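Local coordinates for protein beta subunit of a putative Aromatic-ring-hydroxylating dioxygenase (Novosphingobium aromaticivorans DSM 12444, PDB 3EBY) that probably serves as the beta subunit of an aromatic-ring-hydroxylating dioxygenase, although its own role has not been established, at residues A[14-19]-A[105-110]; A[21-26]-A[141-146]; A[43-48]-A[68-73]. One frame throughout, in Å; residues are numbered along the deposited sequence. Where two conformers were deposited one is given.

Contact 1: residues A[14-19]-A[105-110]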
loop_
_atom_site.group_PDB
_atom_site.type_symbol
_atom_site.label_atom_id
_atom_site.label_comp_id
_atom_site.label_asym_id
_atom_site.label_seq_id
_atom_site.Cartn_x
_atom_site.Cartn_y
_atom_site.Cartn_z
ATOM N N SER A 14 15.678 -3.069 2.543
ATOM C CA SER A 14 15.578 -1.969 1.589
ATOM C C SER A 14 15.690 -2.455 0.153
ATOM O O SER A 14 14.990 -1.948 -0.726
ATOM C CB SER A 14 16.656 -0.908 1.855
ATOM O OG SER A 14 16.453 -0.291 3.096
ATOM N N ALA A 15 16.638 -3.367 -0.100
ATOM C CA ALA A 15 16.837 -3.938 -1.449
ATOM C C ALA A 15 15.544 -4.600 -1.980
ATOM O O ALA A 15 15.133 -4.386 -3.132
ATOM C CB ALA A 15 18.034 -4.974 -1.427
ATOM N N ILE A 16 14.887 -5.370 -1.131
ATOM C CA ILE A 16 13.687 -6.098 -1.520
ATOM C C ILE A 16 12.508 -5.137 -1.686
ATOM O O ILE A 16 11.744 -5.241 -2.660
ATOM C CB ILE A 16 13.375 -7.253 -0.517
ATOM C CG1 ILE A 16 14.419 -8.379 -0.710
ATOM C CG2 ILE A 16 11.961 -7.768 -0.691
ATOM C CD1 ILE A 16 14.447 -9.387 0.395
ATOM N N ASP A 17 12.345 -4.203 -0.751
ATOM C CA ASP A 17 11.273 -3.235 -0.898
ATOM C C ASP A 17 11.460 -2.337 -2.158
ATOM O O ASP A 17 10.503 -2.093 -2.882
ATOM C CB ASP A 17 11.113 -2.384 0.365
ATOM C CG ASP A 17 10.508 -3.160 1.545
ATOM O OD1 ASP A 17 9.697 -4.092 1.318
ATOM O OD2 ASP A 17 10.799 -2.772 2.714
ATOM N N ASP A 18 12.696 -1.944 -2.462
ATOM C CA ASP A 18 12.994 -1.184 -3.697
ATOM C C ASP A 18 12.668 -2.027 -4.943
ATOM O O ASP A 18 11.994 -1.560 -5.870
ATOM C CB ASP A 18 14.479 -0.804 -3.752
ATOM C CG ASP A 18 14.840 0.361 -2.851
ATOM O OD1 ASP A 18 13.961 1.062 -2.330
ATOM O OD2 ASP A 18 16.061 0.632 -2.754
ATOM N N PHE A 19 13.096 -3.290 -4.923
ATOM C CA PHE A 19 12.791 -4.222 -6.002
ATOM C C PHE A 19 11.271 -4.269 -6.248
ATOM O O PHE A 19 10.809 -4.135 -7.388
ATOM C CB PHE A 19 13.312 -5.637 -5.658
ATOM C CG PHE A 19 13.011 -6.671 -6.714
ATOM C CD1 PHE A 19 11.746 -7.226 -6.814
ATOM C CD2 PHE A 19 13.965 -6.998 -7.681
ATOM C CE1 PHE A 19 11.440 -8.128 -7.787
ATOM C CE2 PHE A 19 13.653 -7.900 -8.702
ATOM C CZ PHE A 19 12.374 -8.461 -8.752
ATOM N N VAL A 105 17.679 -14.843 0.130
ATOM C CA VAL A 105 16.713 -14.358 1.089
ATOM C C VAL A 105 15.286 -14.704 0.652
ATOM O O VAL A 105 14.915 -14.472 -0.497
ATOM C CB VAL A 105 16.838 -12.825 1.250
ATOM C CG1 VAL A 105 15.771 -12.282 2.174
ATOM C CG2 VAL A 105 18.234 -12.459 1.761
ATOM N N SER A 106 14.525 -15.316 1.548
ATOM C CA SER A 106 13.107 -15.562 1.302
ATOM C C SER A 106 12.301 -14.422 1.898
ATOM O O SER A 106 12.681 -13.844 2.919
ATOM C CB SER A 106 12.660 -16.895 1.897
ATOM O OG SER A 106 12.900 -16.956 3.289
ATOM N N ALA A 107 11.242 -14.045 1.205
ATOM C CA ALA A 107 10.344 -12.946 1.664
ATOM C C ALA A 107 8.952 -13.110 1.128
ATOM O O ALA A 107 8.734 -13.827 0.161
ATOM C CB ALA A 107 10.902 -11.564 1.275
ATOM N N GLU A 108 8.015 -12.408 1.766
ATOM C CA GLU A 108 6.612 -12.379 1.342
ATOM C C GLU A 108 6.089 -10.959 1.438
ATOM O O GLU A 108 6.510 -10.215 2.309
ATOM C CB GLU A 108 5.769 -13.313 2.207
ATOM C CG GLU A 108 6.321 -14.750 2.284
ATOM C CD GLU A 108 5.425 -15.735 3.024
ATOM O OE1 GLU A 108 4.278 -15.390 3.421
ATOM O OE2 GLU A 108 5.907 -16.867 3.231
ATOM N N ALA A 109 5.201 -10.580 0.506
ATOM C CA ALA A 109 4.600 -9.244 0.505
ATOM C C ALA A 109 3.197 -9.308 -0.081
ATOM O O ALA A 109 2.982 -9.951 -1.123
ATOM C CB ALA A 109 5.479 -8.274 -0.291
ATOM N N SER A 110 2.233 -8.687 0.601
ATOM C CA SER A 110 0.878 -8.588 0.099
ATOM C C SER A 110 0.838 -7.637 -1.072
ATOM O O SER A 110 1.644 -6.728 -1.158
ATOM C CB SER A 110 -0.100 -8.092 1.180
ATOM O OG SER A 110 -0.239 -9.089 2.180
#
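The helix segment 14-19 packs against the strand segment 105-110, with the CA atoms of I16 and A107 8.3 Å apart, and no hydrogen bond joins the two. One helix residue makes the contact. I16 points at the strand, and its CD1 does the touching. Its CG1 lies anti to the carbonyl carbon (chi1 -72°), and the chain then runs on extended, which carries the terminal methyl toward the strand. There I16 CD1 meets V105 CG1 at 3.6 Å, methyl against methyl. A107 lies two residues further on, on the same face of the strand. Its CB is 4.3 Å from I16 CD1, a looser approach. S106, between them, points the other way. All three touching residues are buried, and only carbon atoms meet: plain apolar packing of a helix on a sheet. The strand is held by backbone hydrogen bonds on both flanks: V105 with F134 and A107 with D132 on one, S106 with T98 and E108 with V96 on the other. I16 also packs on A95 and F134, so helix 8-28 lies across strands 87-101, 104-116 and 122-135.

Contact 2: residues A[21-26]-A[141-146]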
loop_
_atom_site.group_PDB
_atom_site.type_symbol
_atom_site.label_atom_id
_atom_site.label_comp_id
_atom_site.label_asym_id
_atom_site.label_seq_id
_atom_site.Cartn_x
_atom_site.Cartn_y
_atom_site.Cartn_z
ATOM N N ALA A 21 8.836 -2.137 -5.431
ATOM C CA ALA A 21 8.320 -0.848 -5.944
ATOM C C ALA A 21 8.544 -0.729 -7.457
ATOM O O ALA A 21 7.622 -0.429 -8.214
ATOM C CB ALA A 21 8.956 0.326 -5.191
ATOM N N ALA A 22 9.756 -1.067 -7.905
ATOM C CA ALA A 22 10.136 -0.975 -9.307
ATOM C C ALA A 22 9.471 -2.063 -10.149
ATOM O O ALA A 22 9.119 -1.822 -11.274
ATOM C CB ALA A 22 11.641 -1.069 -9.443
ATOM N N TYR A 23 9.236 -3.227 -9.536
ATOM C CA TYR A 23 8.557 -4.346 -10.203
ATOM C C TYR A 23 7.103 -3.935 -10.535
ATOM O O TYR A 23 6.606 -4.129 -11.661
ATOM C CB TYR A 23 8.589 -5.580 -9.278
ATOM C CG TYR A 23 7.866 -6.820 -9.805
ATOM C CD1 TYR A 23 6.479 -6.954 -9.693
ATOM C CD2 TYR A 23 8.572 -7.867 -10.388
ATOM C CE1 TYR A 23 5.829 -8.080 -10.177
ATOM C CE2 TYR A 23 7.908 -9.004 -10.874
ATOM C CZ TYR A 23 6.550 -9.084 -10.791
ATOM O OH TYR A 23 5.904 -10.233 -11.232
ATOM N N GLY A 24 6.409 -3.382 -9.553
ATOM C CA GLY A 24 5.038 -2.916 -9.784
ATOM C C GLY A 24 4.966 -1.841 -10.847
ATOM O O GLY A 24 4.062 -1.856 -11.681
ATOM N N LEU A 25 5.901 -0.877 -10.803
ATOM C CA LEU A 25 5.865 0.254 -11.757
ATOM C C LEU A 25 6.211 -0.201 -13.180
ATOM O O LEU A 25 5.609 0.272 -14.142
ATOM C CB LEU A 25 6.776 1.402 -11.315
ATOM C CG LEU A 25 6.104 2.411 -10.354
ATOM C CD1 LEU A 25 7.107 3.469 -9.917
ATOM C CD2 LEU A 25 4.874 3.064 -10.997
ATOM N N CYS A 26 7.148 -1.144 -13.298
ATOM C CA CYS A 26 7.515 -1.740 -14.593
ATOM C C CYS A 26 6.274 -2.324 -15.295
ATOM O O CYS A 26 5.986 -1.980 -16.454
ATOM C CB CYS A 26 8.610 -2.813 -14.352
ATOM S SG CYS A 26 8.680 -4.068 -15.541
ATOM N N VAL A 141 19.959 -7.555 -7.170
ATOM C CA VAL A 141 18.727 -8.126 -6.582
ATOM C C VAL A 141 17.854 -8.702 -7.688
ATOM O O VAL A 141 17.291 -7.964 -8.470
ATOM C CB VAL A 141 17.907 -7.034 -5.814
ATOM C CG1 VAL A 141 16.631 -7.594 -5.309
ATOM C CG2 VAL A 141 18.752 -6.445 -4.666
ATOM N N ARG A 142 17.721 -10.028 -7.716
ATOM C CA ARG A 142 16.932 -10.697 -8.744
ATOM C C ARG A 142 16.126 -11.840 -8.104
ATOM O O ARG A 142 16.584 -12.457 -7.118
ATOM C CB ARG A 142 17.848 -11.249 -9.859
ATOM C CG ARG A 142 18.563 -10.166 -10.713
ATOM C CD ARG A 142 19.068 -10.741 -12.028
ATOM N NE ARG A 142 20.111 -11.722 -11.777
ATOM C CZ ARG A 142 20.628 -12.548 -12.674
ATOM N NH1 ARG A 142 20.241 -12.514 -13.944
ATOM N NH2 ARG A 142 21.541 -13.430 -12.283
ATOM N N LEU A 143 14.953 -12.120 -8.680
ATOM C CA LEU A 143 14.106 -13.217 -8.239
ATOM C C LEU A 143 14.632 -14.558 -8.753
ATOM O O LEU A 143 14.853 -14.731 -9.948
ATOM C CB LEU A 143 12.672 -13.029 -8.721
ATOM C CG LEU A 143 11.814 -11.982 -8.003
ATOM C CD1 LEU A 143 10.502 -11.673 -8.797
ATOM C CD2 LEU A 143 11.523 -12.440 -6.555
ATOM N N LYS A 144 14.903 -15.459 -7.816
ATOM C CA LYS A 144 15.086 -16.898 -8.125
ATOM C C LYS A 144 13.699 -17.557 -8.342
ATOM O O LYS A 144 13.483 -18.345 -9.300
ATOM C CB LYS A 144 15.834 -17.589 -6.991
ATOM C CG LYS A 144 16.019 -19.101 -7.182
ATOM C CD LYS A 144 16.781 -19.431 -8.442
ATOM C CE LYS A 144 17.152 -20.917 -8.507
ATOM N NZ LYS A 144 17.961 -21.191 -9.730
ATOM N N SER A 145 12.767 -17.259 -7.447
ATOM C CA SER A 145 11.394 -17.734 -7.616
ATOM C C SER A 145 10.381 -16.778 -7.018
ATOM O O SER A 145 10.599 -16.191 -5.948
ATOM C CB SER A 145 11.208 -19.125 -7.003
ATOM O OG SER A 145 11.311 -19.096 -5.592
ATOM N N ARG A 146 9.272 -16.630 -7.723
ATOM C CA ARG A 146 8.097 -15.825 -7.239
ATOM C C ARG A 146 6.834 -16.607 -7.507
ATOM O O ARG A 146 6.524 -16.982 -8.671
ATOM C CB ARG A 146 8.049 -14.454 -7.913
ATOM C CG ARG A 146 6.694 -13.695 -7.797
ATOM C CD ARG A 146 6.851 -12.163 -7.953
ATOM N NE ARG A 146 7.433 -11.578 -6.726
ATOM C CZ ARG A 146 7.664 -10.281 -6.539
ATOM N NH1 ARG A 146 7.326 -9.386 -7.468
ATOM N NH2 ARG A 146 8.137 -9.861 -5.381
#
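Two groups from elsewhere in the chain grip Y23 OH: the terminal carboxylate oxygen I163 OXT and the indole nitrogen W35 NE1, each by a hydrogen bond. The ring of Y23 meets segment 141-146 through a cation-pi contact with R146. R146 NH1 sits 3.2 Å above the ring plane, over its centre, and is nearly equidistant from the six ring carbons. R146 CZ is 4.4 Å from the ring centroid and only 5° off the ring normal. The guanidinium does not lie flat on the ring. The two planes are 78° apart, so the guanidinium stands on the face with its edge and NH1 leads. A bend at chi3 (-75°) in the otherwise extended R146 chain turns the group this way. Its other nitrogens have partners of their own: NE forms a salt bridge with D132 OD1, and NH2 bonds N20 OD1. The charge is buried, and D132 probably balances it. L143 completes the contact. Its CD1 lies 3.6 Å over one face of the guanidinium, toward the rim, and approaches Y23 CE2 at 4.3 Å. With an alanine in place of Y23, R146 NH1 would probably lose the ring face it rests on, and W35 NE1 and the I163 carboxylate would each lose a bonding partner. The chain turns a corner at K144, where K144 and S145 together sit opposite R133 of the neighbouring strand as a classic beta bulge. Around the contact, strand 142-150 runs between strands 122-135 and 43-49. L143 packs on F134 of the first, and R146 packs on Y45 of the second. Helix 8-28 lies over this part of the sheet, and F19, one turn before Y23, rests on L143.

Contact 3: residues A[43-48]-A[68-73]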
loop_
_atom_site.group_PDB
_atom_site.type_symbol
_atom_site.label_atom_id
_atom_site.label_comp_id
_atom_site.label_asym_id
_atom_site.label_seq_id
_atom_site.Cartn_x
_atom_site.Cartn_y
_atom_site.Cartn_z
ATOM N N CYS A 43 14.903 -19.532 -13.347
ATOM C CA CYS A 43 13.941 -19.013 -12.381
ATOM C C CYS A 43 12.639 -19.813 -12.409
ATOM O O CYS A 43 12.430 -20.669 -13.299
ATOM C CB CYS A 43 13.634 -17.562 -12.729
ATOM S SG CYS A 43 12.867 -17.325 -14.386
ATOM N N LEU A 44 11.742 -19.460 -11.487
ATOM C CA LEU A 44 10.381 -19.976 -11.470
ATOM C C LEU A 44 9.405 -18.821 -11.147
ATOM O O LEU A 44 9.620 -18.074 -10.201
ATOM C CB LEU A 44 10.236 -21.102 -10.444
ATOM C CG LEU A 44 8.812 -21.697 -10.326
ATOM C CD1 LEU A 44 8.447 -22.472 -11.607
ATOM C CD2 LEU A 44 8.700 -22.594 -9.114
ATOM N N TYR A 45 8.449 -18.603 -12.038
ATOM C CA TYR A 45 7.377 -17.645 -11.823
ATOM C C TYR A 45 6.064 -18.389 -11.985
ATOM O O TYR A 45 5.827 -19.012 -13.021
ATOM C CB TYR A 45 7.447 -16.498 -12.841
ATOM C CG TYR A 45 6.287 -15.525 -12.732
ATOM C CD1 TYR A 45 6.253 -14.572 -11.722
ATOM C CD2 TYR A 45 5.201 -15.601 -13.596
ATOM C CE1 TYR A 45 5.162 -13.672 -11.595
ATOM C CE2 TYR A 45 4.113 -14.715 -13.488
ATOM C CZ TYR A 45 4.116 -13.736 -12.522
ATOM O OH TYR A 45 3.023 -12.883 -12.430
ATOM N N GLN A 46 5.198 -18.286 -10.992
ATOM C CA GLN A 46 3.895 -18.902 -11.099
ATOM C C GLN A 46 2.823 -18.104 -10.382
ATOM O O GLN A 46 3.104 -17.301 -9.455
ATOM C CB GLN A 46 3.937 -20.353 -10.609
ATOM C CG GLN A 46 4.141 -20.536 -9.149
ATOM C CD GLN A 46 4.460 -21.997 -8.777
ATOM O OE1 GLN A 46 4.241 -22.930 -9.576
ATOM N NE2 GLN A 46 4.990 -22.190 -7.584
ATOM N N VAL A 47 1.595 -18.304 -10.839
ATOM C CA VAL A 47 0.421 -17.622 -10.305
ATOM C C VAL A 47 -0.591 -18.750 -9.960
ATOM O O VAL A 47 -1.026 -19.510 -10.853
ATOM C CB VAL A 47 -0.160 -16.611 -11.336
ATOM C CG1 VAL A 47 -1.465 -15.986 -10.794
ATOM C CG2 VAL A 47 0.909 -15.491 -11.684
ATOM N N ILE A 48 -0.882 -18.900 -8.667
ATOM C CA ILE A 48 -1.649 -20.034 -8.161
ATOM C C ILE A 48 -2.679 -19.580 -7.153
ATOM O O ILE A 48 -2.423 -18.674 -6.352
ATOM C CB ILE A 48 -0.735 -21.082 -7.484
ATOM C CG1 ILE A 48 0.287 -20.397 -6.570
ATOM C CG2 ILE A 48 -0.019 -21.893 -8.525
ATOM C CD1 ILE A 48 0.826 -21.308 -5.461
ATOM N N GLY A 68 13.372 -17.876 -20.541
ATOM C CA GLY A 68 12.877 -18.009 -21.905
ATOM C C GLY A 68 11.363 -17.989 -21.975
ATOM O O GLY A 68 10.784 -17.342 -22.865
HETATM N N MSE A 69 10.713 -18.633 -21.002
HETATM C CA MSE A 69 9.259 -18.614 -20.910
HETATM C C MSE A 69 8.705 -17.224 -20.521
HETATM O O MSE A 69 7.675 -16.808 -21.048
HETATM C CB MSE A 69 8.752 -19.703 -19.946
HETATM C CG MSE A 69 9.037 -21.113 -20.422
HETATM SE SE MSE A 69 8.058 -22.487 -19.456
HETATM C CE MSE A 69 6.306 -22.016 -19.869
ATOM N N LEU A 70 9.403 -16.500 -19.630
ATOM C CA LEU A 70 9.041 -15.119 -19.305
ATOM C C LEU A 70 9.052 -14.269 -20.589
ATOM O O LEU A 70 8.098 -13.525 -20.876
ATOM C CB LEU A 70 10.030 -14.508 -18.295
ATOM C CG LEU A 70 10.247 -15.178 -16.931
ATOM C CD1 LEU A 70 11.280 -14.379 -16.102
ATOM C CD2 LEU A 70 8.930 -15.338 -16.164
ATOM N N ALA A 71 10.152 -14.375 -21.334
ATOM C CA ALA A 71 10.344 -13.597 -22.554
ATOM C C ALA A 71 9.322 -13.987 -23.597
ATOM O O ALA A 71 8.788 -13.122 -24.288
ATOM C CB ALA A 71 11.758 -13.772 -23.091
ATOM N N ASP A 72 9.008 -15.278 -23.684
ATOM C CA ASP A 72 7.985 -15.754 -24.625
ATOM C C ASP A 72 6.653 -15.059 -24.370
ATOM O O ASP A 72 5.946 -14.708 -25.315
ATOM C CB ASP A 72 7.775 -17.258 -24.527
ATOM C CG ASP A 72 8.904 -18.072 -25.159
ATOM O OD1 ASP A 72 9.691 -17.524 -25.953
ATOM O OD2 ASP A 72 8.950 -19.293 -24.866
ATOM N N ARG A 73 6.302 -14.886 -23.100
ATOM C CA ARG A 73 5.062 -14.184 -22.746
ATOM C C ARG A 73 5.074 -12.710 -23.199
ATOM O O ARG A 73 4.089 -12.215 -23.739
ATOM C CB ARG A 73 4.795 -14.289 -21.228
ATOM C CG ARG A 73 3.527 -13.578 -20.781
ATOM C CD ARG A 73 3.133 -14.015 -19.356
ATOM N NE ARG A 73 2.581 -15.372 -19.318
ATOM C CZ ARG A 73 1.355 -15.696 -19.752
ATOM N NH1 ARG A 73 0.497 -14.751 -20.129
ATOM N NH2 ARG A 73 0.952 -16.954 -19.724
#
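Apolar contacts between segments 43-48 and 68-73 all run through L70, whose two methyls divide between C43 and Y45. L70 CD1 approaches C43 SG at 3.8 Å. L70 CD2 comes equally near the CB of Y45, also 3.8 Å, and meets the Y45 ring obliquely. The CA atoms of Y45 and L70 are 8.1 Å apart. C43 and Y45 can share one leucine because both point toward the helix, while L44 between them points away. The thiol of C43 is swung between its backbone N and carbonyl carbon (chi1 62°), which aims SG at the leucine. Helix 67-79 packs on a face of the mixed sheet, over strands 43-49 and 60-64; a curved sheet with helices on it is consistent with the NTF2-like fold. L70 also touches C64 and W35. The ring of Y45 also meets W35 edge-to-face. Polar bonds do not cross between the two segments. The phenol oxygen Y45 OH instead bonds the terminal carboxylate oxygen I163 OXT. At the start of the helix, M69 N, of a selenomethionine, bonds S66 OG. Backbone hydrogen bonds pair L44 and Q46 with R146, and Y45 with C64.

All three contacts are buried; contact 2 lies nearest the centre of the chain. Contacts 1 and 2 share helix 8-28 and touch each other, F19 CD2 lying 3.6 Å from V141 O. Contact 3 uses a different helix, and its centre is about 19 Å from that of contact 1, beyond the chain's centre. It joins contact 2 through neighbouring strands and through packing, with Y23 OH 3.5 Å from Y45 CE1. The chemistry differs too. Contacts 1 and 3 are apolar, each resting on one aliphatic residue of a helix, whereas contact 2 buries a charged group against a ring. Other subunits adjoin contacts 1 and 2, but none touches the segments of contact 3.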